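Long-range contacts in putative ABC transporter, periplasmic binding protein, amino acid (PDB 2YJP), which probably serves as the periplasmic solute receptor of an ABC transporter, binding L-cysteine between its two lobes for uptake into the gonococcal cell: residues A[79-84]-A[139-144]; A[122-127]-A[237-242]; A[147-152]-A[207-212]. The protein carries 1 engineered substitution. All coordinates share one frame; numbering follows the deposited sequence.

All three contacts are buried, yet they do different work. Contacts 1 and 2 touch one another near the middle of the chain, their centres 7 Å apart, because strands 142-151 and 237-244 are neighbours in one sheet. The centre of contact 3, further along strand 142-151 in the other lobe, is about 23 Å from that of contact 1 and 21 Å from that of contact 2. Contact 1 is made by side chains alone, helix against the lead-in and start of a strand, around a tyrosine. Contact 2 combines backbone and water-mediated bonds with side-chain packing; contact 3 is regular antiparallel pairing. Contacts 2 and 3 both hold the amino group of the bound cysteine, from different lobes.

Contact 1: residues A[79-84]-A[139-144]; sequences GFDVEI and DPYMKV
The first turn of helix 80-93 meets the residue before strand 142-151 and the strand's first residue at side-chain distance: I84 CA and Y141 CA, the nearest pair of alpha carbons, are 9.2 Å apart, and F80, D81 and I84 reach across to Y141 and M142. The Y141 ring is the centrepiece. Its CG sits between the backbone N and the carbonyl carbon (chi1 58°), which sends the phenol out toward the helix. I84 lays its terminal methyl over one face of this ring, CD1 lying 3.7 Å from the ring centroid in a CH-pi contact and displaced toward the CD2 side, where I84 CD1 and Y141 CD2 are 3.4 Å apart. F80 instead arrives at the ring's edge. Its CE2 is 3.6 Å from Y141 CD2, and the two planes are inclined at 57°, an oblique aromatic pair. Beyond Y141 the strand adds M142, whose chain runs extended and then bends at its last torsion; M142 SD approaches the same corner of F80, 3.9 Å from CE2, as an oblique Met-aromatic contact. Y141 and M142 lie opposite I239 in a classic beta bulge, consistent with two consecutive residues turning to the helix. F80 also packs on helix 266-274.

The one polar link is the hydrogen bond from Y141 OH to D81 OD1, 2.7 Å long. The hydroxyl comes in from above the carboxylate, 50° out of its plane. Since N124 ND2 also donates to D81 OD1, this buried oxygen is held by two donors, which should help to keep the carboxylate ionised. The bond to N124 also places D81 as a second-shell residue that may steady this member of the cysteine pocket.

Contact 2: residues A[122-127]-A[237-242]; sequences LANFTQ and EFIAPA. With CYS (cysteine), chain D.
The cysteine pocket owes part of its wall to N124, F125 and T126, a loop that also rests on strand 237-244 at F238, I239 and A240. Backbone bonds fix the loop. F125 O accepts from A240 N at 3.0 Å, and Q127 N donates to F238 O at 2.8 Å, flanking a single bridge between T126 and I239. A water mediates between F125 N and A240 O.

With these groups committed to the strand, others turn to the ligand. T126 N gives its hydrogen to the carboxylate O of the cysteine, 2.8 Å away and almost straight at 177°. N124 O lies 2.6 Å from the ligand N and accepts from it. The T126 hydroxyl takes a second bond from that amino group, OG1 to N 2.8 Å. T126 OG1 is anti to the carbonyl carbon (chi1 -60°), an orientation that leaves T126 CG2 to pack on E237 CB at 3.5 Å.

Packing completes the contact. The I239 CD1 methyl lies 3.4 Å from N124 OD1, an oxygen whose polar partner is K65. The A242 CB methyl sits at the edge of the F125 ring, in its plane, 3.8 Å from F125 CD2, and L122 lies alongside P241. F125 also meets F137. R109, R131 and T174 bond the cysteine too, the arginines probably through its carboxylate. Backbone groups, a hydroxyl and arginines reading the alpha-amino and alpha-carboxylate groups are consistent with the amino acid site of family 3 solute-binding proteins.

Contact 3: residues A[147-152]-A[207-212]; sequences GVVSPK and VALAHD. With CYS (cysteine), chain D.
Backbone hydrogen bonds carry most of the contact between G147-P151 and V207-H211. V149 and L209 form a hydrogen-bonded pair with both links short: V149 N to L209 O is 2.8 Å and nearly straight at 174°, and L209 N to V149 O is also 2.8 Å. The next such pair is less even. G147 N reaches H211 O at 2.9 Å, close to the C=O axis, whereas the return bond from H211 N to G147 O stretches to 3.3 Å. V148 and A210, between them, are a non-hydrogen-bonded pair.

Apolar contacts follow the alternation of the strands. V148 CG1 lies 3.7 Å from A208 CB, and CG2 leans on A210 CB, which shares its face. On the other face V149 and L209 run in company; V149 CG1 stands between the backbone N and the carbonyl carbon (chi1 69°), which brings it to 3.9 Å from L209 CB. Helix 194-202 packs over that second face, and helix 174-182 touches A210 on the first. This is the sheet of the second lobe in the two-lobed, type II periplasmic binding protein fold. Strand 142-151 enters it from the first lobe, and its residues 147-151 run antiparallel to 208-212, their directions 152° apart.

Polar side-chain contacts gather where strand 208-212 runs out at the ligand. D212 OD2 accepts from the amino N of the cysteine at 2.7 Å and also forms a salt bridge with K65. H211 ND1 receives D212 N in its ring plane at 2.9 Å; its NE2 pairs with N194 OD1, consistent with a proton on NE2. So fixed, the imidazole turns its CE1 edge to the cysteine, whose SG lies in the ring plane.

Contact 1: residues A[79-84]-A[139-144]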
loop_
_atom_site.group_PDB
_atom_site.type_symbol
_atom_site.label_atom_id
_atom_site.label_comp_id
_atom_site.label_asym_id
_atom_site.label_seq_id
_atom_site.Cartn_x
_atom_site.Cartn_y
_atom_site.Cartn_z
ATOM N N GLY A 79 2.199 -1.188 -11.324
ATOM C CA GLY A 79 1.635 -1.873 -10.199
ATOM C C GLY A 79 0.139 -1.690 -10.085
ATOM O O GLY A 79 -0.479 -0.868 -10.771
ATOM N N PHE A 80 -0.442 -2.445 -9.161
ATOM C CA PHE A 80 -1.869 -2.474 -8.997
ATOM C C PHE A 80 -2.481 -1.091 -8.702
ATOM O O PHE A 80 -3.472 -0.722 -9.330
ATOM C CB PHE A 80 -2.163 -3.495 -7.890
ATOM C CG PHE A 80 -3.609 -3.727 -7.610
ATOM C CD1 PHE A 80 -4.464 -4.233 -8.579
ATOM C CD2 PHE A 80 -4.096 -3.514 -6.328
ATOM C CE1 PHE A 80 -5.829 -4.508 -8.270
ATOM C CE2 PHE A 80 -5.460 -3.751 -5.989
ATOM C CZ PHE A 80 -6.343 -4.246 -6.978
ATOM N N ASP A 81 -1.935 -0.344 -7.751
ATOM C CA ASP A 81 -2.461 0.979 -7.388
ATOM C C ASP A 81 -2.360 1.976 -8.587
ATOM O O ASP A 81 -3.212 2.867 -8.779
ATOM C CB ASP A 81 -1.601 1.588 -6.264
ATOM C CG ASP A 81 -1.660 0.835 -4.958
ATOM O OD1 ASP A 81 -2.703 0.327 -4.533
ATOM O OD2 ASP A 81 -0.614 0.789 -4.304
ATOM N N VAL A 82 -1.290 1.854 -9.355
ATOM C CA VAL A 82 -1.018 2.712 -10.507
ATOM C C VAL A 82 -2.032 2.438 -11.621
ATOM O O VAL A 82 -2.493 3.371 -12.339
ATOM C CB VAL A 82 0.436 2.451 -10.977
ATOM C CG1 VAL A 82 0.638 2.829 -12.400
ATOM C CG2 VAL A 82 1.458 3.158 -9.994
ATOM N N GLU A 83 -2.391 1.174 -11.795
ATOM C CA GLU A 83 -3.367 0.853 -12.815
ATOM C C GLU A 83 -4.697 1.557 -12.474
ATOM O O GLU A 83 -5.343 2.137 -13.353
ATOM C CB GLU A 83 -3.582 -0.656 -12.896
ATOM C CG GLU A 83 -2.438 -1.377 -13.482
ATOM C CD GLU A 83 -2.193 -0.974 -14.945
ATOM O OE1 GLU A 83 -3.088 -0.973 -15.795
ATOM O OE2 GLU A 83 -1.085 -0.653 -15.296
ATOM N N ILE A 84 -5.077 1.513 -11.191
ATOM C CA ILE A 84 -6.296 2.139 -10.713
ATOM C C ILE A 84 -6.164 3.644 -10.954
ATOM O O ILE A 84 -7.132 4.312 -11.367
ATOM C CB ILE A 84 -6.516 1.862 -9.206
ATOM C CG1 ILE A 84 -6.843 0.392 -9.009
ATOM C CG2 ILE A 84 -7.614 2.825 -8.595
ATOM C CD1 ILE A 84 -6.714 -0.075 -7.634
ATOM N N ASP A 139 -14.269 4.506 -1.084
ATOM C CA ASP A 139 -14.510 3.079 -1.132
ATOM C C ASP A 139 -13.262 2.276 -1.302
ATOM O O ASP A 139 -12.515 2.529 -2.238
ATOM C CB ASP A 139 -15.351 2.727 -2.353
ATOM C CG ASP A 139 -16.794 3.065 -2.182
ATOM O OD1 ASP A 139 -17.160 3.680 -1.140
ATOM O OD2 ASP A 139 -17.555 2.712 -3.110
ATOM N N PRO A 140 -13.108 1.234 -0.461
ATOM C CA PRO A 140 -11.944 0.331 -0.525
ATOM C C PRO A 140 -11.915 -0.437 -1.824
ATOM O O PRO A 140 -12.997 -0.750 -2.390
ATOM C CB PRO A 140 -12.126 -0.624 0.646
ATOM C CG PRO A 140 -13.482 -0.374 1.204
ATOM C CD PRO A 140 -14.113 0.834 0.531
ATOM N N TYR A 141 -10.693 -0.730 -2.292
ATOM C CA TYR A 141 -10.500 -1.615 -3.427
ATOM C C TYR A 141 -9.795 -2.935 -3.103
ATOM O O TYR A 141 -9.909 -3.891 -3.870
ATOM C CB TYR A 141 -9.812 -0.891 -4.593
ATOM C CG TYR A 141 -8.493 -0.299 -4.278
ATOM C CD1 TYR A 141 -8.411 1.008 -3.820
ATOM C CD2 TYR A 141 -7.297 -1.017 -4.452
ATOM C CE1 TYR A 141 -7.221 1.590 -3.534
ATOM C CE2 TYR A 141 -6.048 -0.416 -4.186
ATOM C CZ TYR A 141 -6.033 0.894 -3.701
ATOM O OH TYR A 141 -4.842 1.547 -3.408
ATOM N N MET A 142 -9.093 -2.997 -1.971
ATOM C CA MET A 142 -8.493 -4.265 -1.540
ATOM C C MET A 142 -8.453 -4.440 -0.019
ATOM O O MET A 142 -8.807 -3.522 0.726
ATOM C CB MET A 142 -7.133 -4.502 -2.194
ATOM C CG MET A 142 -5.941 -3.906 -1.517
ATOM S SD MET A 142 -4.372 -4.360 -2.337
ATOM C CE MET A 142 -3.727 -5.558 -1.184
ATOM N N LYS A 143 -8.074 -5.632 0.419
ATOM C CA LYS A 143 -7.922 -5.935 1.845
ATOM C C LYS A 143 -6.569 -6.591 2.079
ATOM O O LYS A 143 -6.036 -7.198 1.165
ATOM C CB LYS A 143 -9.027 -6.857 2.393
ATOM C CG LYS A 143 -9.852 -7.509 1.396
ATOM C CD LYS A 143 -10.624 -8.666 1.937
ATOM C CE LYS A 143 -11.826 -8.954 1.030
ATOM N NZ LYS A 143 -12.007 -10.366 0.795
ATOM N N VAL A 144 -6.053 -6.470 3.302
ATOM C CA VAL A 144 -4.795 -7.016 3.646
ATOM C C VAL A 144 -4.646 -7.155 5.176
ATOM O O VAL A 144 -5.194 -6.400 5.960
ATOM C CB VAL A 144 -3.625 -6.168 2.943
ATOM C CG1 VAL A 144 -3.148 -5.100 3.713
ATOM C CG2 VAL A 144 -2.448 -6.956 2.822
#

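Contact 2: residues A[122-127]-A[237-242]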
loop_
_atom_site.group_PDB
_atom_site.type_symbol
_atom_site.label_atom_id
_atom_site.label_comp_id
_atom_site.label_asym_id
_atom_site.label_seq_id
_atom_site.Cartn_x
_atom_site.Cartn_y
_atom_site.Cartn_z
ATOM N N LEU A 122 -2.995 7.068 -3.591
ATOM C CA LEU A 122 -3.188 5.664 -3.949
ATOM C C LEU A 122 -1.885 4.939 -3.596
ATOM O O LEU A 122 -1.462 4.024 -4.320
ATOM C CB LEU A 122 -3.530 5.548 -5.434
ATOM C CG LEU A 122 -5.048 5.699 -5.712
ATOM C CD1 LEU A 122 -5.398 5.773 -7.149
ATOM C CD2 LEU A 122 -5.890 4.540 -5.037
ATOM N N ALA A 123 -1.225 5.346 -2.516
ATOM C CA ALA A 123 -0.049 4.634 -2.051
ATOM C C ALA A 123 -0.490 3.517 -1.099
ATOM O O ALA A 123 -0.361 3.628 0.122
ATOM C CB ALA A 123 0.962 5.574 -1.378
ATOM N N ASN A 124 -1.011 2.439 -1.702
ATOM C CA ASN A 124 -1.495 1.231 -1.006
ATOM C C ASN A 124 -1.868 1.435 0.479
ATOM O O ASN A 124 -1.288 0.793 1.378
ATOM C CB ASN A 124 -0.457 0.085 -1.200
ATOM C CG ASN A 124 -1.105 -1.285 -1.244
ATOM O OD1 ASN A 124 -0.739 -2.196 -0.479
ATOM N ND2 ASN A 124 -2.084 -1.450 -2.160
ATOM N N PHE A 125 -2.930 2.206 0.705
ATOM C CA PHE A 125 -3.169 2.903 1.951
ATOM C C PHE A 125 -4.256 2.268 2.816
ATOM O O PHE A 125 -5.468 2.283 2.467
ATOM C CB PHE A 125 -3.542 4.362 1.620
ATOM C CG PHE A 125 -3.328 5.339 2.737
ATOM C CD1 PHE A 125 -2.466 5.078 3.788
ATOM C CD2 PHE A 125 -3.993 6.574 2.705
ATOM C CE1 PHE A 125 -2.285 6.040 4.801
ATOM C CE2 PHE A 125 -3.821 7.519 3.685
ATOM C CZ PHE A 125 -2.966 7.270 4.718
ATOM N N THR A 126 -3.848 1.680 3.937
ATOM C CA THR A 126 -4.799 0.964 4.750
ATOM C C THR A 126 -5.639 1.994 5.502
ATOM O O THR A 126 -5.112 2.923 6.114
ATOM C CB THR A 126 -4.101 0.050 5.761
ATOM O OG1 THR A 126 -3.285 -0.922 5.067
ATOM C CG2 THR A 126 -5.159 -0.676 6.663
ATOM N N GLN A 127 -6.944 1.811 5.440
ATOM C CA GLN A 127 -7.895 2.598 6.212
ATOM C C GLN A 127 -7.907 2.158 7.662
ATOM O O GLN A 127 -8.026 0.959 7.947
ATOM C CB GLN A 127 -9.276 2.409 5.608
ATOM C CG GLN A 127 -10.376 3.030 6.451
ATOM C CD GLN A 127 -11.741 3.038 5.772
ATOM O OE1 GLN A 127 -12.009 2.259 4.856
ATOM N NE2 GLN A 127 -12.622 3.932 6.245
ATOM N N GLU A 237 -7.688 -5.699 6.955
ATOM C CA GLU A 237 -8.142 -4.309 6.932
ATOM C C GLU A 237 -8.303 -3.887 5.500
ATOM O O GLU A 237 -7.656 -4.444 4.630
ATOM C CB GLU A 237 -7.078 -3.418 7.616
ATOM C CG GLU A 237 -7.149 -3.562 9.147
ATOM C CD GLU A 237 -6.033 -2.856 9.891
ATOM O OE1 GLU A 237 -4.837 -3.068 9.535
ATOM O OE2 GLU A 237 -6.361 -2.099 10.837
ATOM N N PHE A 238 -9.150 -2.916 5.222
ATOM C CA PHE A 238 -9.241 -2.415 3.852
ATOM C C PHE A 238 -8.178 -1.443 3.447
ATOM O O PHE A 238 -7.723 -0.655 4.264
ATOM C CB PHE A 238 -10.562 -1.707 3.632
ATOM C CG PHE A 238 -11.738 -2.590 3.690
ATOM C CD1 PHE A 238 -11.927 -3.569 2.715
ATOM C CD2 PHE A 238 -12.691 -2.415 4.681
ATOM C CE1 PHE A 238 -13.067 -4.389 2.744
ATOM C CE2 PHE A 238 -13.835 -3.210 4.745
ATOM C CZ PHE A 238 -14.032 -4.225 3.785
ATOM N N ILE A 239 -7.837 -1.485 2.167
ATOM C CA ILE A 239 -6.996 -0.511 1.507
ATOM C C ILE A 239 -7.883 0.346 0.561
ATOM O O ILE A 239 -8.722 -0.168 -0.170
ATOM C CB ILE A 239 -5.869 -1.220 0.726
ATOM C CG1 ILE A 239 -4.800 -1.640 1.736
ATOM C CG2 ILE A 239 -5.299 -0.303 -0.337
ATOM C CD1 ILE A 239 -3.754 -2.555 1.158
ATOM N N ALA A 240 -7.687 1.658 0.578
ATOM C CA ALA A 240 -8.666 2.574 -0.030
ATOM C C ALA A 240 -7.943 3.785 -0.509
ATOM O O ALA A 240 -6.906 4.059 0.025
ATOM C CB ALA A 240 -9.726 2.986 0.989
ATOM N N PRO A 241 -8.484 4.504 -1.518
ATOM C CA PRO A 241 -7.903 5.803 -1.886
ATOM C C PRO A 241 -8.181 6.811 -0.789
ATOM O O PRO A 241 -9.130 6.635 -0.012
ATOM C CB PRO A 241 -8.691 6.218 -3.127
ATOM C CG PRO A 241 -9.505 4.952 -3.575
ATOM C CD PRO A 241 -9.704 4.192 -2.286
ATOM N N ALA A 242 -7.390 7.884 -0.716
ATOM C CA ALA A 242 -7.663 8.931 0.287
ATOM C C ALA A 242 -7.560 10.324 -0.321
ATOM O O ALA A 242 -6.637 10.578 -1.109
ATOM C CB ALA A 242 -6.749 8.806 1.482
HETATM N N CYS D . -0.966 -0.659 3.545
HETATM C CA CYS D . -0.137 -0.430 4.750
HETATM C C CYS D . -0.344 0.997 5.260
HETATM O O CYS D . -1.186 1.747 4.678
HETATM C CB CYS D . 1.345 -0.630 4.466
HETATM S SG CYS D . 2.002 0.388 3.134
HETATM O OXT CYS D . 0.306 1.375 6.239
HETATM O O HOH W 1 -4.511 3.385 -1.419
HETATM O O HOH W 2 -10.236 -1.480 7.597
#

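Contact 3: residues A[147-152]-A[207-212]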
loop_
_atom_site.group_PDB
_atom_site.type_symbol
_atom_site.label_atom_id
_atom_site.label_comp_id
_atom_site.label_asym_id
_atom_site.label_seq_id
_atom_site.Cartn_x
_atom_site.Cartn_y
_atom_site.Cartn_z
ATOM N N GLY A 147 1.765 -9.518 8.340
ATOM C CA GLY A 147 2.493 -10.762 8.543
ATOM C C GLY A 147 3.899 -10.443 8.961
ATOM O O GLY A 147 4.274 -9.301 9.071
ATOM N N VAL A 148 4.675 -11.465 9.272
ATOM C CA VAL A 148 6.083 -11.240 9.645
ATOM C C VAL A 148 6.996 -12.149 8.833
ATOM O O VAL A 148 6.725 -13.357 8.753
ATOM C CB VAL A 148 6.295 -11.537 11.157
ATOM C CG1 VAL A 148 7.794 -11.318 11.528
ATOM C CG2 VAL A 148 5.363 -10.665 11.966
ATOM N N VAL A 149 8.073 -11.578 8.244
ATOM C CA VAL A 149 9.013 -12.389 7.464
ATOM C C VAL A 149 10.361 -12.484 8.195
ATOM O O VAL A 149 10.781 -11.499 8.866
ATOM C CB VAL A 149 9.188 -11.893 6.041
ATOM C CG1 VAL A 149 9.966 -10.479 5.954
ATOM C CG2 VAL A 149 9.868 -12.968 5.185
ATOM N N SER A 150 11.006 -13.676 8.081
ATOM C CA SER A 150 12.260 -13.949 8.765
ATOM C C SER A 150 13.091 -14.966 7.990
ATOM O O SER A 150 12.564 -15.726 7.162
ATOM C CB SER A 150 11.964 -14.486 10.186
ATOM O OG SER A 150 11.113 -15.658 10.132
ATOM N N PRO A 151 14.405 -15.027 8.266
ATOM C CA PRO A 151 15.176 -16.027 7.499
ATOM C C PRO A 151 14.716 -17.471 7.798
ATOM O O PRO A 151 14.386 -17.777 8.958
ATOM C CB PRO A 151 16.651 -15.796 7.968
ATOM C CG PRO A 151 16.560 -15.009 9.253
ATOM C CD PRO A 151 15.256 -14.218 9.156
ATOM N N LYS A 152 14.679 -18.328 6.774
ATOM C CA LYS A 152 14.361 -19.755 6.943
ATOM C C LYS A 152 15.262 -20.474 7.948
ATOM O O LYS A 152 14.870 -21.518 8.505
ATOM C CB LYS A 152 14.415 -20.489 5.600
ATOM C CG LYS A 152 13.294 -20.007 4.603
ATOM C CD LYS A 152 13.316 -20.846 3.325
ATOM C CE LYS A 152 12.199 -20.397 2.467
ATOM N NZ LYS A 152 12.240 -21.091 1.198
ATOM N N VAL A 207 16.036 -9.520 13.200
ATOM C CA VAL A 207 15.792 -10.958 13.070
ATOM C C VAL A 207 14.569 -11.236 12.213
ATOM O O VAL A 207 14.401 -12.379 11.806
ATOM C CB VAL A 207 15.575 -11.648 14.441
ATOM C CG1 VAL A 207 16.781 -11.430 15.312
ATOM C CG2 VAL A 207 14.359 -11.106 15.134
ATOM N N ALA A 208 13.757 -10.190 11.927
ATOM C CA ALA A 208 12.498 -10.293 11.207
ATOM C C ALA A 208 12.003 -8.912 10.767
ATOM O O ALA A 208 12.485 -7.873 11.250
ATOM C CB ALA A 208 11.433 -10.943 12.088
ATOM N N LEU A 209 11.000 -8.903 9.889
ATOM C CA LEU A 209 10.456 -7.683 9.376
ATOM C C LEU A 209 8.947 -7.852 9.239
ATOM O O LEU A 209 8.471 -8.843 8.691
ATOM C CB LEU A 209 11.105 -7.375 8.032
ATOM C CG LEU A 209 10.694 -6.131 7.262
ATOM C CD1 LEU A 209 11.660 -5.822 6.106
ATOM C CD2 LEU A 209 9.211 -6.242 6.731
ATOM N N ALA A 210 8.199 -6.901 9.756
ATOM C CA ALA A 210 6.752 -6.960 9.704
ATOM C C ALA A 210 6.197 -5.942 8.702
ATOM O O ALA A 210 6.707 -4.814 8.616
ATOM C CB ALA A 210 6.185 -6.707 11.086
ATOM N N HIS A 211 5.150 -6.346 7.983
ATOM C CA HIS A 211 4.527 -5.519 6.916
ATOM C C HIS A 211 3.232 -6.200 6.450
ATOM O O HIS A 211 2.862 -7.268 6.972
ATOM C CB HIS A 211 5.482 -5.427 5.688
ATOM C CG HIS A 211 5.487 -4.087 5.020
ATOM N ND1 HIS A 211 4.329 -3.416 4.687
ATOM C CD2 HIS A 211 6.509 -3.299 4.614
ATOM C CE1 HIS A 211 4.635 -2.272 4.106
ATOM N NE2 HIS A 211 5.952 -2.178 4.047
ATOM N N ASP A 212 2.576 -5.609 5.438
ATOM C CA ASP A 212 1.402 -6.187 4.793
ATOM C C ASP A 212 1.802 -7.585 4.346
ATOM O O ASP A 212 2.835 -7.743 3.707
ATOM C CB ASP A 212 0.964 -5.329 3.545
ATOM C CG ASP A 212 0.266 -4.022 3.932
ATOM O OD1 ASP A 212 0.030 -3.823 5.151
ATOM O OD2 ASP A 212 -0.065 -3.161 3.010
HETATM N N CYS D . -0.966 -0.659 3.545
HETATM C CA CYS D . -0.137 -0.430 4.750
HETATM C C CYS D . -0.344 0.997 5.260
HETATM O O CYS D . -1.186 1.747 4.678
HETATM C CB CYS D . 1.345 -0.630 4.466
HETATM S SG CYS D . 2.002 0.388 3.134
HETATM O OXT CYS D . 0.306 1.375 6.239
#